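PDB 6LN0: Non-structural protein 3 from Porcine deltacoronavirus, which probably cleaves the viral polyprotein through its papain-like protease domain, and carries a macro domain of the kind that binds ADP-ribose. Local coordinates for residues Asp325-Ser329 with Asn340-Ile345; Phe328-Cys334 with Thr367-Ser373; Ala333-Thr337 with Cys360-Val365. All blocks are in the same frame, centred on the assembly; numbering follows the deposited sequence.

Interaction 1 (Asp325-Ser329 with Asn340-Ile345); sequences DAAFS and NHTGVI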
ATOM      1  N   ASP A 325      -3.178  10.677 -31.573  1.00 42.31           N
ATOM      2  CA  ASP A 325      -2.371  11.471 -32.492  1.00 48.85           C
ATOM      3  C   ASP A 325      -3.057  12.775 -32.955  1.00 48.70           C
ATOM      4  O   ASP A 325      -2.617  13.338 -33.950  1.00 49.16           O
ATOM      5  CB  ASP A 325      -1.996  10.633 -33.719  1.00 48.20           C
ATOM      6  CG  ASP A 325      -3.213  10.220 -34.560  1.00 54.71           C
ATOM      7  OD1 ASP A 325      -4.370  10.408 -34.121  1.00 54.83           O
ATOM      8  OD2 ASP A 325      -3.008   9.689 -35.676  1.00 63.18           O
ATOM      9  N   ALA A 326      -4.090  13.276 -32.277  1.00 49.28           N
ATOM     10  CA  ALA A 326      -4.809  14.455 -32.764  1.00 47.89           C
ATOM     11  C   ALA A 326      -3.897  15.664 -32.823  1.00 42.13           C
ATOM     12  O   ALA A 326      -3.331  16.080 -31.806  1.00 40.69           O
ATOM     13  CB  ALA A 326      -6.007  14.773 -31.864  1.00 42.96           C
ATOM     14  N   ALA A 327      -3.797  16.254 -34.007  1.00 43.96           N
ATOM     15  CA  ALA A 327      -3.000  17.453 -34.208  1.00 40.42           C
ATOM     16  C   ALA A 327      -3.311  17.992 -35.582  1.00 41.42           C
ATOM     17  O   ALA A 327      -3.613  17.226 -36.503  1.00 41.78           O
ATOM     18  CB  ALA A 327      -1.496  17.177 -34.082  1.00 42.82           C
ATOM     19  N   PHE A 328      -3.250  19.314 -35.700  1.00 39.69           N
ATOM     20  CA  PHE A 328      -3.427  19.984 -36.971  1.00 44.01           C
ATOM     21  C   PHE A 328      -2.676  21.303 -36.931  1.00 42.11           C
ATOM     22  O   PHE A 328      -2.338  21.813 -35.856  1.00 44.76           O
ATOM     23  CB  PHE A 328      -4.911  20.205 -37.299  1.00 46.62           C
ATOM     24  CG  PHE A 328      -5.586  21.267 -36.470  1.00 46.13           C
ATOM     25  CD1 PHE A 328      -5.644  22.583 -36.913  1.00 39.69           C
ATOM     26  CD2 PHE A 328      -6.208  20.940 -35.269  1.00 42.06           C
ATOM     27  CE1 PHE A 328      -6.278  23.561 -36.156  1.00 38.76           C
ATOM     28  CE2 PHE A 328      -6.858  21.914 -34.504  1.00 40.30           C
ATOM     29  CZ  PHE A 328      -6.885  23.228 -34.941  1.00 38.61           C
ATOM     30  N   SER A 329      -2.379  21.817 -38.123  1.00 37.57           N
ATOM     31  CA  SER A 329      -1.855  23.155 -38.328  1.00 39.95           C
ATOM     32  C   SER A 329      -2.828  23.952 -39.200  1.00 42.19           C
ATOM     33  O   SER A 329      -3.570  23.372 -40.005  1.00 38.91           O
ATOM     34  CB  SER A 329      -0.474  23.093 -38.983  1.00 42.44           C
ATOM     35  OG  SER A 329      -0.610  22.724 -40.352  1.00 46.19           O
ATOM     36  N   ASN A 340       0.063  25.625 -34.790  1.00 44.26           N
ATOM     37  CA  ASN A 340      -0.146  24.194 -34.648  1.00 37.91           C
ATOM     38  C   ASN A 340      -0.988  23.972 -33.401  1.00 41.27           C
ATOM     39  O   ASN A 340      -0.953  24.773 -32.461  1.00 43.33           O
ATOM     40  CB  ASN A 340       1.213  23.447 -34.551  1.00 36.10           C
ATOM     41  CG  ASN A 340       1.076  21.942 -34.746  1.00 47.80           C
ATOM     42  OD1 ASN A 340       0.872  21.177 -33.777  1.00 45.44           O
ATOM     43  ND2 ASN A 340       1.193  21.497 -36.000  1.00 43.13           N
ATOM     44  N   HIS A 341      -1.760  22.896 -33.382  1.00 39.07           N
ATOM     45  CA  HIS A 341      -2.607  22.665 -32.219  1.00 34.30           C
ATOM     46  C   HIS A 341      -2.799  21.173 -32.019  1.00 35.16           C
ATOM     47  O   HIS A 341      -3.210  20.462 -32.938  1.00 43.92           O
ATOM     48  CB  HIS A 341      -3.978  23.356 -32.373  1.00 37.47           C
ATOM     49  CG  HIS A 341      -4.823  23.256 -31.151  1.00 35.77           C
ATOM     50  ND1 HIS A 341      -4.881  24.258 -30.210  1.00 39.56           N
ATOM     51  CD2 HIS A 341      -5.593  22.247 -30.677  1.00 37.40           C
ATOM     52  CE1 HIS A 341      -5.676  23.882 -29.221  1.00 42.42           C
ATOM     53  NE2 HIS A 341      -6.120  22.665 -29.479  1.00 36.07           N
ATOM     54  N   THR A 342      -2.519  20.698 -30.824  1.00 35.06           N
ATOM     55  CA  THR A 342      -2.761  19.306 -30.507  1.00 37.34           C
ATOM     56  C   THR A 342      -3.841  19.253 -29.442  1.00 31.17           C
ATOM     57  O   THR A 342      -4.048  20.219 -28.708  1.00 29.20           O
ATOM     58  CB  THR A 342      -1.481  18.627 -30.020  1.00 38.24           C
ATOM     59  OG1 THR A 342      -1.224  19.094 -28.709  1.00 37.23           O
ATOM     60  CG2 THR A 342      -0.322  19.035 -30.883  1.00 35.86           C
ATOM     61  N   GLY A 343      -4.528  18.118 -29.359  1.00 31.42           N
ATOM     62  CA  GLY A 343      -5.625  17.991 -28.419  1.00 30.03           C
ATOM     63  C   GLY A 343      -6.883  18.677 -28.931  1.00 42.11           C
ATOM     64  O   GLY A 343      -6.972  19.135 -30.086  1.00 37.74           O
ATOM     65  N   VAL A 344      -7.871  18.757 -28.041  1.00 37.18           N
ATOM     66  CA  VAL A 344      -9.117  19.426 -28.364  1.00 36.88           C
ATOM     67  C   VAL A 344      -8.913  20.937 -28.332  1.00 39.73           C
ATOM     68  O   VAL A 344      -8.002  21.449 -27.688  1.00 39.16           O
ATOM     69  CB  VAL A 344     -10.240  19.006 -27.395  1.00 39.89           C
ATOM     70  CG1 VAL A 344     -10.463  17.510 -27.408  1.00 33.86           C
ATOM     71  CG2 VAL A 344      -9.907  19.491 -26.006  1.00 39.48           C
ATOM     72  N   ILE A 345      -9.788  21.665 -29.034  1.00 39.60           N
ATOM     73  CA  ILE A 345      -9.847  23.113 -28.907  1.00 36.82           C
ATOM     74  C   ILE A 345     -10.853  23.468 -27.834  1.00 37.46           C
ATOM     75  O   ILE A 345     -12.017  23.063 -27.893  1.00 43.47           O
ATOM     76  CB  ILE A 345     -10.240  23.786 -30.225  1.00 41.22           C
ATOM     77  CG1 ILE A 345      -9.478  23.205 -31.405  1.00 43.83           C
ATOM     78  CG2 ILE A 345     -10.018  25.284 -30.099  1.00 40.65           C
ATOM     79  CD1 ILE A 345      -9.952  23.829 -32.736  1.00 40.97           C
TER
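Phe328 and His341 form an antiparallel hydrogen-bonded pair, flanked by the non-hydrogen-bonded pairs Ala327-Thr342 and Ser329-Asn340, where the axes of the short strands 327-329 and 340-342 approach to 4.7 Å, their directions 166° apart. Phe328 N reaches His341 O at 3.0 Å, and His341 N meets Phe328 O at 2.8 Å, nearly in line with the C=O bond. The ladder frays toward Ala326, whose O receives a weak bond from N of Gly343, the residue of positive phi at which the chain leaves the strand. On the face of Phe328 and His341 the two side chains run alongside each other. His341 CB sits over one face of the Phe328 ring, 4.2 Å from its centroid, a CH-pi contact, while the two rings meet obliquely. With chi1 at -174°, the imidazole swings away from its own N toward the turn, where NE2 donates to Val344 O at 2.9 Å; that oxygen lies in the ring plane and fixes the ring's rotation. Ile345 crosses the phenylalanine at about a right angle, its CD1 3.8 Å from Phe328 CZ. On the other face Ala327 CB touches Thr342 CG2, and Asn340 lays its amide beside Ser329 CB. Phe424 meets the Phe328 ring edge-to-face. This is the base of the beta hairpin of strands 327-332 and 338-346, consistent with the zinc-bearing fingers of coronavirus papain-like proteases.

Interaction 2 (Phe328-Cys334 with Thr367-Ser373); sequences FSATTAC and TPFTPQS. With ZN (zinc ion), chain B.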
ATOM      1  N   PHE A 328      -3.250  19.314 -35.700  1.00 39.69           N
ATOM      2  CA  PHE A 328      -3.427  19.984 -36.971  1.00 44.01           C
ATOM      3  C   PHE A 328      -2.676  21.303 -36.931  1.00 42.11           C
ATOM      4  O   PHE A 328      -2.338  21.813 -35.856  1.00 44.76           O
ATOM      5  CB  PHE A 328      -4.911  20.205 -37.299  1.00 46.62           C
ATOM      6  CG  PHE A 328      -5.586  21.267 -36.470  1.00 46.13           C
ATOM      7  CD1 PHE A 328      -5.644  22.583 -36.913  1.00 39.69           C
ATOM      8  CD2 PHE A 328      -6.208  20.940 -35.269  1.00 42.06           C
ATOM      9  CE1 PHE A 328      -6.278  23.561 -36.156  1.00 38.76           C
ATOM     10  CE2 PHE A 328      -6.858  21.914 -34.504  1.00 40.30           C
ATOM     11  CZ  PHE A 328      -6.885  23.228 -34.941  1.00 38.61           C
ATOM     12  N   SER A 329      -2.379  21.817 -38.123  1.00 37.57           N
ATOM     13  CA  SER A 329      -1.855  23.155 -38.328  1.00 39.95           C
ATOM     14  C   SER A 329      -2.828  23.952 -39.200  1.00 42.19           C
ATOM     15  O   SER A 329      -3.570  23.372 -40.005  1.00 38.91           O
ATOM     16  CB  SER A 329      -0.474  23.093 -38.983  1.00 42.44           C
ATOM     17  OG  SER A 329      -0.610  22.724 -40.352  1.00 46.19           O
ATOM     18  N   ALA A 330      -2.818  25.283 -39.044  1.00 37.91           N
ATOM     19  CA  ALA A 330      -3.748  26.150 -39.767  1.00 39.59           C
ATOM     20  C   ALA A 330      -3.277  27.605 -39.733  1.00 39.61           C
ATOM     21  O   ALA A 330      -2.292  27.947 -39.078  1.00 39.22           O
ATOM     22  CB  ALA A 330      -5.160  26.036 -39.188  1.00 34.58           C
ATOM     23  N   THR A 331      -4.001  28.464 -40.455  1.00 36.19           N
ATOM     24  CA  THR A 331      -3.795  29.906 -40.425  1.00 37.24           C
ATOM     25  C   THR A 331      -5.064  30.596 -39.940  1.00 39.55           C
ATOM     26  O   THR A 331      -6.195  30.151 -40.224  1.00 36.32           O
ATOM     27  CB  THR A 331      -3.406  30.474 -41.810  1.00 36.37           C
ATOM     28  OG1 THR A 331      -4.263  29.921 -42.814  1.00 42.95           O
ATOM     29  CG2 THR A 331      -1.950  30.148 -42.158  1.00 38.53           C
ATOM     30  N   THR A 332      -4.887  31.686 -39.209  1.00 35.09           N
ATOM     31  CA  THR A 332      -6.061  32.376 -38.696  1.00 39.35           C
ATOM     32  C   THR A 332      -6.749  33.166 -39.808  1.00 42.04           C
ATOM     33  O   THR A 332      -6.135  33.554 -40.804  1.00 45.13           O
ATOM     34  CB  THR A 332      -5.677  33.300 -37.536  1.00 44.30           C
ATOM     35  OG1 THR A 332      -4.655  34.215 -37.948  1.00 40.39           O
ATOM     36  CG2 THR A 332      -5.152  32.494 -36.352  1.00 37.11           C
ATOM     37  N   ALA A 333      -8.050  33.367 -39.651  1.00 45.17           N
ATOM     38  CA  ALA A 333      -8.778  34.235 -40.567  1.00 38.87           C
ATOM     39  C   ALA A 333      -8.538  35.704 -40.245  1.00 45.90           C
ATOM     40  O   ALA A 333      -8.538  36.546 -41.148  1.00 52.24           O
ATOM     41  CB  ALA A 333     -10.269  33.921 -40.521  1.00 36.29           C
ATOM     42  N   CYS A 334      -8.270  36.023 -38.986  1.00 47.82           N
ATOM     43  CA  CYS A 334      -8.093  37.418 -38.602  1.00 51.69           C
ATOM     44  C   CYS A 334      -6.782  37.994 -39.137  1.00 49.79           C
ATOM     45  O   CYS A 334      -6.768  39.104 -39.678  1.00 62.18           O
ATOM     46  CB  CYS A 334      -8.150  37.549 -37.085  1.00 54.76           C
ATOM     47  SG  CYS A 334      -7.156  36.316 -36.265  1.00 46.91           S
ATOM     48  N   THR A 367     -11.254  33.488 -33.583  1.00 49.38           N
ATOM     49  CA  THR A 367     -11.237  33.539 -35.034  1.00 39.38           C
ATOM     50  C   THR A 367     -11.458  32.167 -35.652  1.00 43.82           C
ATOM     51  O   THR A 367     -11.025  31.158 -35.090  1.00 46.78           O
ATOM     52  CB  THR A 367      -9.900  34.078 -35.536  1.00 45.07           C
ATOM     53  OG1 THR A 367      -9.900  34.050 -36.962  1.00 47.55           O
ATOM     54  CG2 THR A 367      -8.746  33.202 -35.034  1.00 41.35           C
ATOM     55  N   PRO A 368     -12.116  32.095 -36.806  1.00 47.61           N
ATOM     56  CA  PRO A 368     -12.053  30.864 -37.604  1.00 41.28           C
ATOM     57  C   PRO A 368     -10.677  30.688 -38.233  1.00 41.39           C
ATOM     58  O   PRO A 368      -9.816  31.577 -38.133  1.00 38.95           O
ATOM     59  CB  PRO A 368     -13.144  31.075 -38.666  1.00 45.52           C
ATOM     60  CG  PRO A 368     -13.997  32.166 -38.135  1.00 42.11           C
ATOM     61  CD  PRO A 368     -13.067  33.064 -37.380  1.00 40.25           C
ATOM     62  N   PHE A 369     -10.458  29.564 -38.908  1.00 38.34           N
ATOM     63  CA  PHE A 369      -9.107  29.251 -39.350  1.00 42.39           C
ATOM     64  C   PHE A 369      -9.154  28.330 -40.563  1.00 41.88           C
ATOM     65  O   PHE A 369     -10.150  27.650 -40.817  1.00 39.73           O
ATOM     66  CB  PHE A 369      -8.292  28.608 -38.211  1.00 39.30           C
ATOM     67  CG  PHE A 369      -8.929  27.380 -37.621  1.00 38.22           C
ATOM     68  CD1 PHE A 369      -8.757  26.134 -38.209  1.00 40.39           C
ATOM     69  CD2 PHE A 369      -9.661  27.466 -36.454  1.00 36.69           C
ATOM     70  CE1 PHE A 369      -9.326  24.985 -37.648  1.00 37.06           C
ATOM     71  CE2 PHE A 369     -10.233  26.322 -35.881  1.00 40.50           C
ATOM     72  CZ  PHE A 369     -10.060  25.084 -36.472  1.00 38.63           C
ATOM     73  N   THR A 370      -8.051  28.286 -41.291  1.00 39.59           N
ATOM     74  CA  THR A 370      -8.008  27.470 -42.501  1.00 40.52           C
ATOM     75  C   THR A 370      -6.984  26.368 -42.313  1.00 42.25           C
ATOM     76  O   THR A 370      -5.779  26.658 -42.191  1.00 40.43           O
ATOM     77  CB  THR A 370      -7.682  28.320 -43.727  1.00 44.39           C
ATOM     78  OG1 THR A 370      -8.689  29.345 -43.883  1.00 44.18           O
ATOM     79  CG2 THR A 370      -7.638  27.445 -44.950  1.00 40.09           C
ATOM     80  N   PRO A 371      -7.413  25.108 -42.247  1.00 44.10           N
ATOM     81  CA  PRO A 371      -6.481  24.012 -41.927  1.00 42.79           C
ATOM     82  C   PRO A 371      -5.473  23.774 -43.037  1.00 45.17           C
ATOM     83  O   PRO A 371      -5.826  23.765 -44.214  1.00 50.68           O
ATOM     84  CB  PRO A 371      -7.395  22.793 -41.771  1.00 44.54           C
ATOM     85  CG  PRO A 371      -8.787  23.344 -41.640  1.00 47.98           C
ATOM     86  CD  PRO A 371      -8.821  24.690 -42.269  1.00 38.85           C
ATOM     87  N   GLN A 372      -4.216  23.531 -42.653  1.00 48.02           N
ATOM     88  CA  GLN A 372      -3.188  23.131 -43.609  1.00 46.55           C
ATOM     89  C   GLN A 372      -2.769  21.677 -43.488  1.00 50.41           C
ATOM     90  O   GLN A 372      -2.071  21.190 -44.386  1.00 56.15           O
ATOM     91  CB  GLN A 372      -1.928  23.992 -43.461  1.00 40.61           C
ATOM     92  CG  GLN A 372      -2.224  25.456 -43.314  1.00 45.31           C
ATOM     93  CD  GLN A 372      -2.765  26.061 -44.605  1.00 44.47           C
ATOM     94  OE1 GLN A 372      -2.214  25.823 -45.694  1.00 44.71           O
ATOM     95  NE2 GLN A 372      -3.835  26.853 -44.490  1.00 38.89           N
ATOM     96  N   SER A 373      -3.139  20.988 -42.408  1.00 48.89           N
ATOM     97  CA  SER A 373      -2.759  19.594 -42.178  1.00 48.33           C
ATOM     98  C   SER A 373      -3.632  19.037 -41.058  1.00 50.76           C
ATOM     99  O   SER A 373      -4.335  19.783 -40.373  1.00 54.47           O
ATOM    100  CB  SER A 373      -1.273  19.480 -41.840  1.00 49.83           C
ATOM    101  OG  SER A 373      -1.015  19.982 -40.540  1.00 55.65           O
TER
HETATM  102 ZN    ZN B 501      -5.257  37.315 -35.551  1.00 48.75          ZN
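Ala330 and Pro371 lie opposite each other as a non-hydrogen-bonded pair, side chains on the same face, between backbone bonds that join strand 328-332 to the antiparallel strand 369-371. Thr331 and Thr370 exchange two, Thr370 N to Thr331 O at 2.8 Å and Thr331 N to Thr370 O at 3.1 Å; beyond them Gln372 N binds Ser329 O and Ala333 N binds Pro368 O. Side-chain polar groups add further bonds. Within 367-373, Gln372, bent at chi2 (-70°), folds back so that NE2 reaches Thr370 O from the face opposite Thr331 N, and Thr367 OG1 donates to a lone pair of Pro368 O at 2.7 Å. Across the segments, Ser329 OG and Ser373 OG are hydrogen-bonded at 2.8 Å, and Thr367 OG1 accepts a weak bond from Cys334 N. Among apolar contacts, Ala330 CB rests 3.7 Å from Phe369 CD1, and the Phe369 ring lies nearly parallel to that of Phe328 (19°) but slid off it. Thr367 CB packs against Cys334 SG, a zinc ligand. This strand pair, ending at a cysteine zinc site, is consistent with the zinc-bearing fingers of coronavirus papain-like proteases.

Interaction 3 (Ala333-Thr337 with Cys360-Val365); sequences ACCNT and CMKCDV. With ZN (zinc ion), chain B.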
ATOM      1  N   ALA A 333      -8.050  33.367 -39.651  1.00 45.17           N
ATOM      2  CA  ALA A 333      -8.778  34.235 -40.567  1.00 38.87           C
ATOM      3  C   ALA A 333      -8.538  35.704 -40.245  1.00 45.90           C
ATOM      4  O   ALA A 333      -8.538  36.546 -41.148  1.00 52.24           O
ATOM      5  CB  ALA A 333     -10.269  33.921 -40.521  1.00 36.29           C
ATOM      6  N   CYS A 334      -8.270  36.023 -38.986  1.00 47.82           N
ATOM      7  CA  CYS A 334      -8.093  37.418 -38.602  1.00 51.69           C
ATOM      8  C   CYS A 334      -6.782  37.994 -39.137  1.00 49.79           C
ATOM      9  O   CYS A 334      -6.768  39.104 -39.678  1.00 62.18           O
ATOM     10  CB  CYS A 334      -8.150  37.549 -37.085  1.00 54.76           C
ATOM     11  SG  CYS A 334      -7.156  36.316 -36.265  1.00 46.91           S
ATOM     12  N   CYS A 335      -5.661  37.273 -39.016  1.00 47.64           N
ATOM     13  CA  CYS A 335      -4.399  37.853 -39.461  1.00 45.06           C
ATOM     14  C   CYS A 335      -3.504  36.899 -40.244  1.00 45.20           C
ATOM     15  O   CYS A 335      -2.342  37.238 -40.485  1.00 47.29           O
ATOM     16  CB  CYS A 335      -3.617  38.388 -38.246  1.00 44.18           C
ATOM     17  SG  CYS A 335      -3.401  37.256 -36.860  1.00 46.35           S
ATOM     18  N   ASN A 336      -3.999  35.737 -40.673  1.00 45.72           N
ATOM     19  CA  ASN A 336      -3.185  34.747 -41.403  1.00 45.88           C
ATOM     20  C   ASN A 336      -1.867  34.426 -40.687  1.00 45.07           C
ATOM     21  O   ASN A 336      -0.775  34.415 -41.278  1.00 45.72           O
ATOM     22  CB  ASN A 336      -2.959  35.213 -42.834  1.00 44.22           C
ATOM     23  CG  ASN A 336      -4.273  35.423 -43.551  1.00 54.68           C
ATOM     24  OD1 ASN A 336      -4.803  36.540 -43.583  1.00 57.01           O
ATOM     25  ND2 ASN A 336      -4.852  34.338 -44.068  1.00 53.72           N
ATOM     26  N   THR A 337      -1.975  34.168 -39.389  1.00 39.86           N
ATOM     27  CA  THR A 337      -0.864  33.611 -38.631  1.00 43.21           C
ATOM     28  C   THR A 337      -0.936  32.087 -38.677  1.00 37.96           C
ATOM     29  O   THR A 337      -2.016  31.507 -38.559  1.00 38.61           O
ATOM     30  CB  THR A 337      -0.907  34.138 -37.206  1.00 46.49           C
ATOM     31  OG1 THR A 337      -0.653  35.550 -37.241  1.00 48.11           O
ATOM     32  CG2 THR A 337       0.154  33.444 -36.318  1.00 47.09           C
ATOM     33  N   CYS A 360      -6.794  34.079 -31.118  1.00 46.27           N
ATOM     34  CA  CYS A 360      -5.621  34.757 -31.645  1.00 48.36           C
ATOM     35  C   CYS A 360      -5.116  35.747 -30.604  1.00 49.83           C
ATOM     36  O   CYS A 360      -5.815  36.708 -30.263  1.00 53.55           O
ATOM     37  CB  CYS A 360      -5.938  35.494 -32.948  1.00 43.90           C
ATOM     38  SG  CYS A 360      -4.461  36.371 -33.571  1.00 48.01           S
ATOM     39  N   MET A 361      -3.900  35.524 -30.112  1.00 55.13           N
ATOM     40  CA  MET A 361      -3.329  36.441 -29.131  1.00 55.72           C
ATOM     41  C   MET A 361      -3.010  37.788 -29.747  1.00 61.28           C
ATOM     42  O   MET A 361      -3.152  38.820 -29.079  1.00 66.43           O
ATOM     43  CB  MET A 361      -2.073  35.835 -28.490  1.00 62.29           C
ATOM     44  CG  MET A 361      -1.190  35.065 -29.433  1.00 65.03           C
ATOM     45  SD  MET A 361      -0.171  33.788 -28.595  1.00106.57           S
ATOM     46  CE  MET A 361      -1.363  32.940 -27.559  1.00 66.04           C
ATOM     47  N   LYS A 362      -2.627  37.806 -31.024  1.00 63.46           N
ATOM     48  CA  LYS A 362      -2.254  39.062 -31.670  1.00 58.36           C
ATOM     49  C   LYS A 362      -3.423  40.043 -31.711  1.00 60.02           C
ATOM     50  O   LYS A 362      -3.299  41.186 -31.258  1.00 65.50           O
ATOM     51  CB  LYS A 362      -1.721  38.793 -33.074  1.00 56.56           C
ATOM     52  CG  LYS A 362      -0.405  38.017 -33.086  1.00 58.07           C
ATOM     53  CD  LYS A 362       0.048  37.714 -34.505  1.00 48.62           C
ATOM     54  CE  LYS A 362       1.295  36.844 -34.529  1.00 57.12           C
ATOM     55  NZ  LYS A 362       1.742  36.580 -35.932  1.00 62.24           N
ATOM     56  N   CYS A 363      -4.568  39.610 -32.248  1.00 54.81           N
ATOM     57  CA  CYS A 363      -5.738  40.453 -32.466  1.00 47.98           C
ATOM     58  C   CYS A 363      -6.754  40.395 -31.330  1.00 60.83           C
ATOM     59  O   CYS A 363      -7.745  41.136 -31.367  1.00 56.17           O
ATOM     60  CB  CYS A 363      -6.474  40.044 -33.750  1.00 51.47           C
ATOM     61  SG  CYS A 363      -5.486  39.619 -35.211  1.00 55.73           S
ATOM     62  N   ASP A 364      -6.576  39.487 -30.376  1.00 59.81           N
ATOM     63  CA  ASP A 364      -7.486  39.325 -29.250  1.00 58.21           C
ATOM     64  C   ASP A 364      -8.925  39.119 -29.716  1.00 52.52           C
ATOM     65  O   ASP A 364      -9.822  39.886 -29.382  1.00 53.47           O
ATOM     66  CB  ASP A 364      -7.395  40.515 -28.295  1.00 63.67           C
ATOM     67  CG  ASP A 364      -8.213  40.307 -27.038  1.00 67.34           C
ATOM     68  OD1 ASP A 364      -8.414  39.127 -26.662  1.00 65.33           O
ATOM     69  OD2 ASP A 364      -8.666  41.319 -26.448  1.00 70.20           O
ATOM     70  N   VAL A 365      -9.125  38.050 -30.492  1.00 50.14           N
ATOM     71  CA  VAL A 365     -10.445  37.627 -30.942  1.00 45.92           C
ATOM     72  C   VAL A 365     -10.453  36.111 -31.061  1.00 47.33           C
ATOM     73  O   VAL A 365      -9.414  35.474 -31.249  1.00 47.88           O
ATOM     74  CB  VAL A 365     -10.842  38.233 -32.312  1.00 51.74           C
ATOM     75  CG1 VAL A 365     -11.178  39.686 -32.170  1.00 61.67           C
ATOM     76  CG2 VAL A 365      -9.711  38.052 -33.304  1.00 49.51           C
TER
HETATM   77 ZN    ZN B 501      -5.257  37.315 -35.551  1.00 48.75          ZN
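A zinc ion bound by four cysteines joins two loops at the surface: residues 333-337 form the turn between strands 327-332 and 338-346, while the second loop, residues 360-365, is the turn between strands 358-360 and 365-371. Each loop supplies two thiolates, Cys334 and Cys335 from the first, Cys360 and Cys363 from the second, and all four SG atoms lie 2.3 Å from the metal. Across the loops the sulfurs stand close, with Cys335 SG 3.6 Å from both Cys360 SG and Cys363 SG, as expected of ligands sharing one metal. The first pair are adjacent in sequence, and each turns its sulfur inward from between its backbone N and carbonyl carbon. The second pair follows a CxxC spacing, and its two sulfurs leave by different routes: that of Cys360 extends opposite its own N (chi1 179°), that of Cys363 lies beside its N (chi1 -41°). Cys363 N also donates to Cys360 SG at 3.5 Å and 168°, a long but straight bond that would probably temper the negative charge on this thiolate. Beyond the metal, one polar contact bridges the loops: Lys362 stretches its extended chain past Cys335, its CD 4.2 Å from Cys335 SG, and meets Thr337 tip to tip, NZ donating to Thr337 OG1 at 2.9 Å. Val365 CG2 touches Cys334 CB. Asp364 and Val365 both face Cys360 in a G1 beta bulge, closed by Cys360 N to Val365 O at 3.0 Å. The site thus sits at the end of strands 327-332, 338-346, 358-360 and 365-371 of one sheet, tying two neighbouring turns together, while at the first turn Thr337 N donates to Thr332 OG1.

Interactions 1 and 2 flank the same strand, 327-332, in one sheet: interaction 1 pairs it with 338-346, interaction 2 with 365-371. They share Phe328 and Ser329 and meet where Ile345 CD1 packs on Phe369 CZ, so their aromatic and aliphatic groups form one apolar patch. Both are partly buried and rest on backbone ladders, interaction 2 adding more side-chain hydrogen bonds. Interaction 3 differs in kind: a surface contact without a ladder between its segments, joined chiefly by metal bonds and one lysine-threonine bond. Interaction 2 leads into it through Ala333 and Cys334, their centres about 10 Å apart, whereas interaction 1 lies about 18 Å from it, centre to centre.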